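PDB 1IXK: methyltransferase from Pyrococcus horikoshii, which probably methylates cytosine at carbon 5 in RNA, likely tRNA, with S-adenosyl-L-methionine as the methyl donor. Local coordinates for residues A[43-54]-A[97-108]. Numbering follows the deposited sequence.
Sequences LPRCFRVNTLKI and TGLIYIQEASSM
R48 and Y101 form the hydrogen-bonded antiparallel pair at the middle of strands 46-49 and 100-102: R48 N reaches Y101 O at 2.8 Å, and Y101 N returns to R48 O at 2.9 Å. Past the strand end N50 N gives a nearly straight bond to L99 O (2.8 Å), while at the other end Q103 N reaches C46 O weakly and a water accepts from C46 N and gives a weak bond to Q103 O.

R48 leaves its backbone with CG opposite N (chi1 174°) and bends at chi3; its guanidinium plane is nearly parallel to the tyrosine ring, but it is Y101 CB that lies over the guanidinium face, toward its rim. NH2 meets Q103 OE1 at 2.9 Å from above the amide plane, and G131, S134 and Q138 take further guanidinium bonds. Shortening R48 to an alanine would probably cost Q103 OE1 this donor, along with the bonds to those three residues. N50 ND2 points at G98 O (2.9 Å) and also bonds L166 O; K53 NZ holds T97 O and R165 O.

On the face bearing F47 and I102, F47 CB meets I102 CD1 at 3.5 Å. On the R48 face, C46 CB packs 4.0 Å from the methyl CE of selenomethionine M108, and C46 SG, disulfide-bonded to C81, lies near A105 CB.

Strand 100-102 is an edge of the four-stranded antiparallel sheet in the N-terminal RsmF-type region, and Y101 brings it next to G131 of the predicted S-adenosyl-L-methionine site in the Rossmann-like methyltransferase fold.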
loop_
_atom_site.group_PDB
_atom_site.type_symbol
_atom_site.label_atom_id
_atom_site.label_comp_id
_atom_site.label_asym_id
_atom_site.label_seq_id
_atom_site.Cartn_x
_atom_site.Cartn_y
_atom_site.Cartn_z
ATOM N N LEU A 43 7.609 -0.516 13.949
ATOM C CA LEU A 43 6.183 -0.232 13.878
ATOM C C LEU A 43 5.440 -1.183 14.809
ATOM O O LEU A 43 5.942 -2.261 15.137
ATOM C CB LEU A 43 5.671 -0.430 12.450
ATOM C CG LEU A 43 6.254 0.473 11.361
ATOM C CD1 LEU A 43 5.711 0.048 10.006
ATOM C CD2 LEU A 43 5.906 1.930 11.656
ATOM N N PRO A 44 4.242 -0.788 15.260
ATOM C CA PRO A 44 3.454 -1.644 16.149
ATOM C C PRO A 44 3.002 -2.839 15.318
ATOM O O PRO A 44 3.071 -2.797 14.092
ATOM C CB PRO A 44 2.273 -0.754 16.532
ATOM C CG PRO A 44 2.809 0.645 16.356
ATOM C CD PRO A 44 3.595 0.523 15.088
ATOM N N ARG A 45 2.557 -3.904 15.971
ATOM C CA ARG A 45 2.071 -5.070 15.245
ATOM C C ARG A 45 0.570 -4.854 15.056
ATOM O O ARG A 45 -0.155 -4.635 16.027
ATOM C CB ARG A 45 2.340 -6.352 16.044
ATOM C CG ARG A 45 1.882 -7.623 15.349
ATOM C CD ARG A 45 2.405 -8.888 16.027
ATOM N NE ARG A 45 3.842 -9.072 15.841
ATOM C CZ ARG A 45 4.781 -8.506 16.595
ATOM N NH1 ARG A 45 4.445 -7.714 17.608
ATOM N NH2 ARG A 45 6.064 -8.726 16.330
ATOM N N CYS A 46 0.107 -4.892 13.811
ATOM C CA CYS A 46 -1.310 -4.675 13.531
ATOM C C CYS A 46 -1.947 -5.886 12.862
ATOM O O CYS A 46 -1.259 -6.725 12.273
ATOM C CB CYS A 46 -1.493 -3.448 12.631
ATOM S SG CYS A 46 -0.567 -1.956 13.123
ATOM N N PHE A 47 -3.269 -5.984 12.953
ATOM C CA PHE A 47 -3.961 -7.104 12.333
ATOM C C PHE A 47 -5.267 -6.663 11.697
ATOM O O PHE A 47 -5.825 -5.627 12.046
ATOM C CB PHE A 47 -4.223 -8.212 13.367
ATOM C CG PHE A 47 -5.161 -7.809 14.473
ATOM C CD1 PHE A 47 -6.541 -7.854 14.289
ATOM C CD2 PHE A 47 -4.664 -7.353 15.689
ATOM C CE1 PHE A 47 -7.409 -7.449 15.297
ATOM C CE2 PHE A 47 -5.528 -6.942 16.709
ATOM C CZ PHE A 47 -6.902 -6.990 16.512
ATOM N N ARG A 48 -5.745 -7.479 10.768
ATOM C CA ARG A 48 -6.981 -7.221 10.053
ATOM C C ARG A 48 -7.940 -8.366 10.337
ATOM O O ARG A 48 -7.565 -9.530 10.250
ATOM C CB ARG A 48 -6.692 -7.156 8.554
ATOM C CG ARG A 48 -7.910 -7.037 7.660
ATOM C CD ARG A 48 -7.508 -7.302 6.217
ATOM N NE ARG A 48 -7.628 -8.707 5.844
ATOM C CZ ARG A 48 -6.761 -9.361 5.075
ATOM N NH1 ARG A 48 -6.970 -10.635 4.783
ATOM N NH2 ARG A 48 -5.668 -8.755 4.621
ATOM N N VAL A 49 -9.174 -8.037 10.691
ATOM C CA VAL A 49 -10.169 -9.072 10.960
ATOM C C VAL A 49 -10.625 -9.655 9.624
ATOM O O VAL A 49 -10.968 -8.906 8.706
ATOM C CB VAL A 49 -11.407 -8.493 11.667
ATOM C CG1 VAL A 49 -12.453 -9.585 11.844
ATOM C CG2 VAL A 49 -11.011 -7.888 13.013
ATOM N N ASN A 50 -10.627 -10.980 9.513
ATOM C CA ASN A 50 -11.076 -11.622 8.285
ATOM C C ASN A 50 -12.586 -11.796 8.381
ATOM O O ASN A 50 -13.086 -12.766 8.958
ATOM C CB ASN A 50 -10.392 -12.976 8.095
ATOM C CG ASN A 50 -10.913 -13.722 6.882
ATOM O OD1 ASN A 50 -11.542 -13.133 6.002
ATOM N ND2 ASN A 50 -10.648 -15.019 6.825
ATOM N N THR A 51 -13.310 -10.839 7.812
ATOM C CA THR A 51 -14.762 -10.860 7.852
ATOM C C THR A 51 -15.385 -11.979 7.026
ATOM O O THR A 51 -16.603 -12.147 7.016
ATOM C CB THR A 51 -15.336 -9.504 7.427
ATOM O OG1 THR A 51 -14.886 -9.176 6.107
ATOM C CG2 THR A 51 -14.875 -8.428 8.402
ATOM N N LEU A 52 -14.551 -12.748 6.333
ATOM C CA LEU A 52 -15.056 -13.873 5.562
ATOM C C LEU A 52 -15.379 -14.979 6.559
ATOM O O LEU A 52 -16.172 -15.874 6.270
ATOM C CB LEU A 52 -14.010 -14.387 4.571
ATOM C CG LEU A 52 -13.795 -13.627 3.259
ATOM C CD1 LEU A 52 -12.728 -14.330 2.450
ATOM C CD2 LEU A 52 -15.101 -13.562 2.472
ATOM N N LYS A 53 -14.763 -14.900 7.739
ATOM C CA LYS A 53 -14.967 -15.905 8.777
ATOM C C LYS A 53 -15.559 -15.417 10.093
ATOM O O LYS A 53 -16.069 -16.220 10.872
ATOM C CB LYS A 53 -13.651 -16.622 9.068
ATOM C CG LYS A 53 -13.155 -17.502 7.942
ATOM C CD LYS A 53 -12.015 -18.386 8.414
ATOM C CE LYS A 53 -11.695 -19.465 7.399
ATOM N NZ LYS A 53 -10.735 -20.450 7.954
ATOM N N ILE A 54 -15.498 -14.114 10.355
ATOM C CA ILE A 54 -16.033 -13.585 11.606
ATOM C C ILE A 54 -16.209 -12.070 11.565
ATOM O O ILE A 54 -15.448 -11.367 10.899
ATOM C CB ILE A 54 -15.104 -13.956 12.787
ATOM C CG1 ILE A 54 -15.727 -13.505 14.109
ATOM C CG2 ILE A 54 -13.734 -13.317 12.590
ATOM C CD1 ILE A 54 -14.918 -13.897 15.325
ATOM N N THR A 97 -6.529 -20.090 12.871
ATOM C CA THR A 97 -7.703 -20.563 12.145
ATOM C C THR A 97 -8.176 -19.558 11.092
ATOM O O THR A 97 -9.279 -19.673 10.559
ATOM C CB THR A 97 -8.871 -20.897 13.109
ATOM O OG1 THR A 97 -9.249 -19.731 13.848
ATOM C CG2 THR A 97 -8.452 -21.995 14.083
ATOM N N GLY A 98 -7.333 -18.571 10.801
ATOM C CA GLY A 98 -7.661 -17.575 9.792
ATOM C C GLY A 98 -8.705 -16.524 10.129
ATOM O O GLY A 98 -9.374 -16.018 9.226
ATOM N N LEU A 99 -8.852 -16.181 11.405
ATOM C CA LEU A 99 -9.828 -15.170 11.795
ATOM C C LEU A 99 -9.244 -13.764 11.690
ATOM O O LEU A 99 -9.979 -12.778 11.623
ATOM C CB LEU A 99 -10.337 -15.427 13.216
ATOM C CG LEU A 99 -11.029 -16.778 13.414
ATOM C CD1 LEU A 99 -11.768 -16.772 14.749
ATOM C CD2 LEU A 99 -12.007 -17.037 12.270
ATOM N N ILE A 100 -7.916 -13.682 11.684
ATOM C CA ILE A 100 -7.217 -12.410 11.555
ATOM C C ILE A 100 -5.982 -12.606 10.687
ATOM O O ILE A 100 -5.483 -13.725 10.539
ATOM C CB ILE A 100 -6.782 -11.828 12.927
ATOM C CG1 ILE A 100 -5.895 -12.828 13.675
ATOM C CG2 ILE A 100 -8.013 -11.470 13.758
ATOM C CD1 ILE A 100 -5.233 -12.239 14.903
ATOM N N TYR A 101 -5.504 -11.517 10.096
ATOM C CA TYR A 101 -4.321 -11.559 9.244
ATOM C C TYR A 101 -3.401 -10.435 9.686
ATOM O O TYR A 101 -3.847 -9.306 9.882
ATOM C CB TYR A 101 -4.715 -11.379 7.775
ATOM C CG TYR A 101 -3.553 -11.506 6.816
ATOM C CD1 TYR A 101 -2.767 -10.403 6.487
ATOM C CD2 TYR A 101 -3.221 -12.740 6.258
ATOM C CE1 TYR A 101 -1.675 -10.526 5.625
ATOM C CE2 TYR A 101 -2.135 -12.874 5.397
ATOM C CZ TYR A 101 -1.368 -11.764 5.086
ATOM O OH TYR A 101 -0.301 -11.901 4.230
ATOM N N ILE A 102 -2.119 -10.745 9.854
ATOM C CA ILE A 102 -1.151 -9.743 10.296
ATOM C C ILE A 102 -0.496 -9.011 9.124
ATOM O O ILE A 102 0.065 -9.632 8.229
ATOM C CB ILE A 102 -0.027 -10.382 11.143
ATOM C CG1 ILE A 102 -0.625 -11.162 12.317
ATOM C CG2 ILE A 102 0.914 -9.298 11.652
ATOM C CD1 ILE A 102 -1.360 -10.300 13.323
ATOM N N GLN A 103 -0.576 -7.687 9.144
ATOM C CA GLN A 103 0.016 -6.856 8.105
ATOM C C GLN A 103 0.116 -5.428 8.620
ATOM O O GLN A 103 -0.571 -5.047 9.569
ATOM C CB GLN A 103 -0.828 -6.898 6.822
ATOM C CG GLN A 103 -2.238 -6.352 6.970
ATOM C CD GLN A 103 -3.036 -6.429 5.677
ATOM O OE1 GLN A 103 -4.260 -6.485 5.703
ATOM N NE2 GLN A 103 -2.343 -6.422 4.541
ATOM N N GLU A 104 0.974 -4.638 7.990
ATOM C CA GLU A 104 1.168 -3.253 8.393
ATOM C C GLU A 104 -0.095 -2.434 8.169
ATOM O O GLU A 104 -0.864 -2.700 7.246
ATOM C CB GLU A 104 2.323 -2.642 7.602
ATOM C CG GLU A 104 3.659 -3.312 7.848
ATOM C CD GLU A 104 4.746 -2.756 6.955
ATOM O OE1 GLU A 104 4.886 -1.518 6.897
ATOM O OE2 GLU A 104 5.459 -3.556 6.312
ATOM N N ALA A 105 -0.298 -1.431 9.013
ATOM C CA ALA A 105 -1.470 -0.574 8.904
ATOM C C ALA A 105 -1.552 0.061 7.519
ATOM O O ALA A 105 -2.606 0.056 6.888
ATOM C CB ALA A 105 -1.427 0.513 9.971
ATOM N N SER A 106 -0.438 0.604 7.040
ATOM C CA SER A 106 -0.433 1.248 5.733
ATOM C C SER A 106 -0.869 0.316 4.606
ATOM O O SER A 106 -1.549 0.748 3.673
ATOM C CB SER A 106 0.958 1.825 5.425
ATOM O OG SER A 106 1.933 0.801 5.317
ATOM N N SER A 107 -0.495 -0.959 4.689
ATOM C CA SER A 107 -0.854 -1.914 3.648
ATOM C C SER A 107 -2.364 -2.180 3.578
ATOM O O SER A 107 -2.846 -2.766 2.617
ATOM C CB SER A 107 -0.091 -3.235 3.844
ATOM O OG SER A 107 -0.502 -3.900 5.028
HETATM N N MSE A 108 -3.104 -1.737 4.593
HETATM C CA MSE A 108 -4.551 -1.925 4.624
HETATM C C MSE A 108 -5.278 -0.845 3.821
HETATM O O MSE A 108 -6.397 -1.051 3.352
HETATM C CB MSE A 108 -5.061 -1.893 6.071
HETATM C CG MSE A 108 -4.555 -3.026 6.960
HETATM SE SE MSE A 108 -5.261 -2.962 8.649
HETATM C CE MSE A 108 -4.031 -3.905 9.549
HETATM O O HOH W 1 1.793 -5.433 11.544
#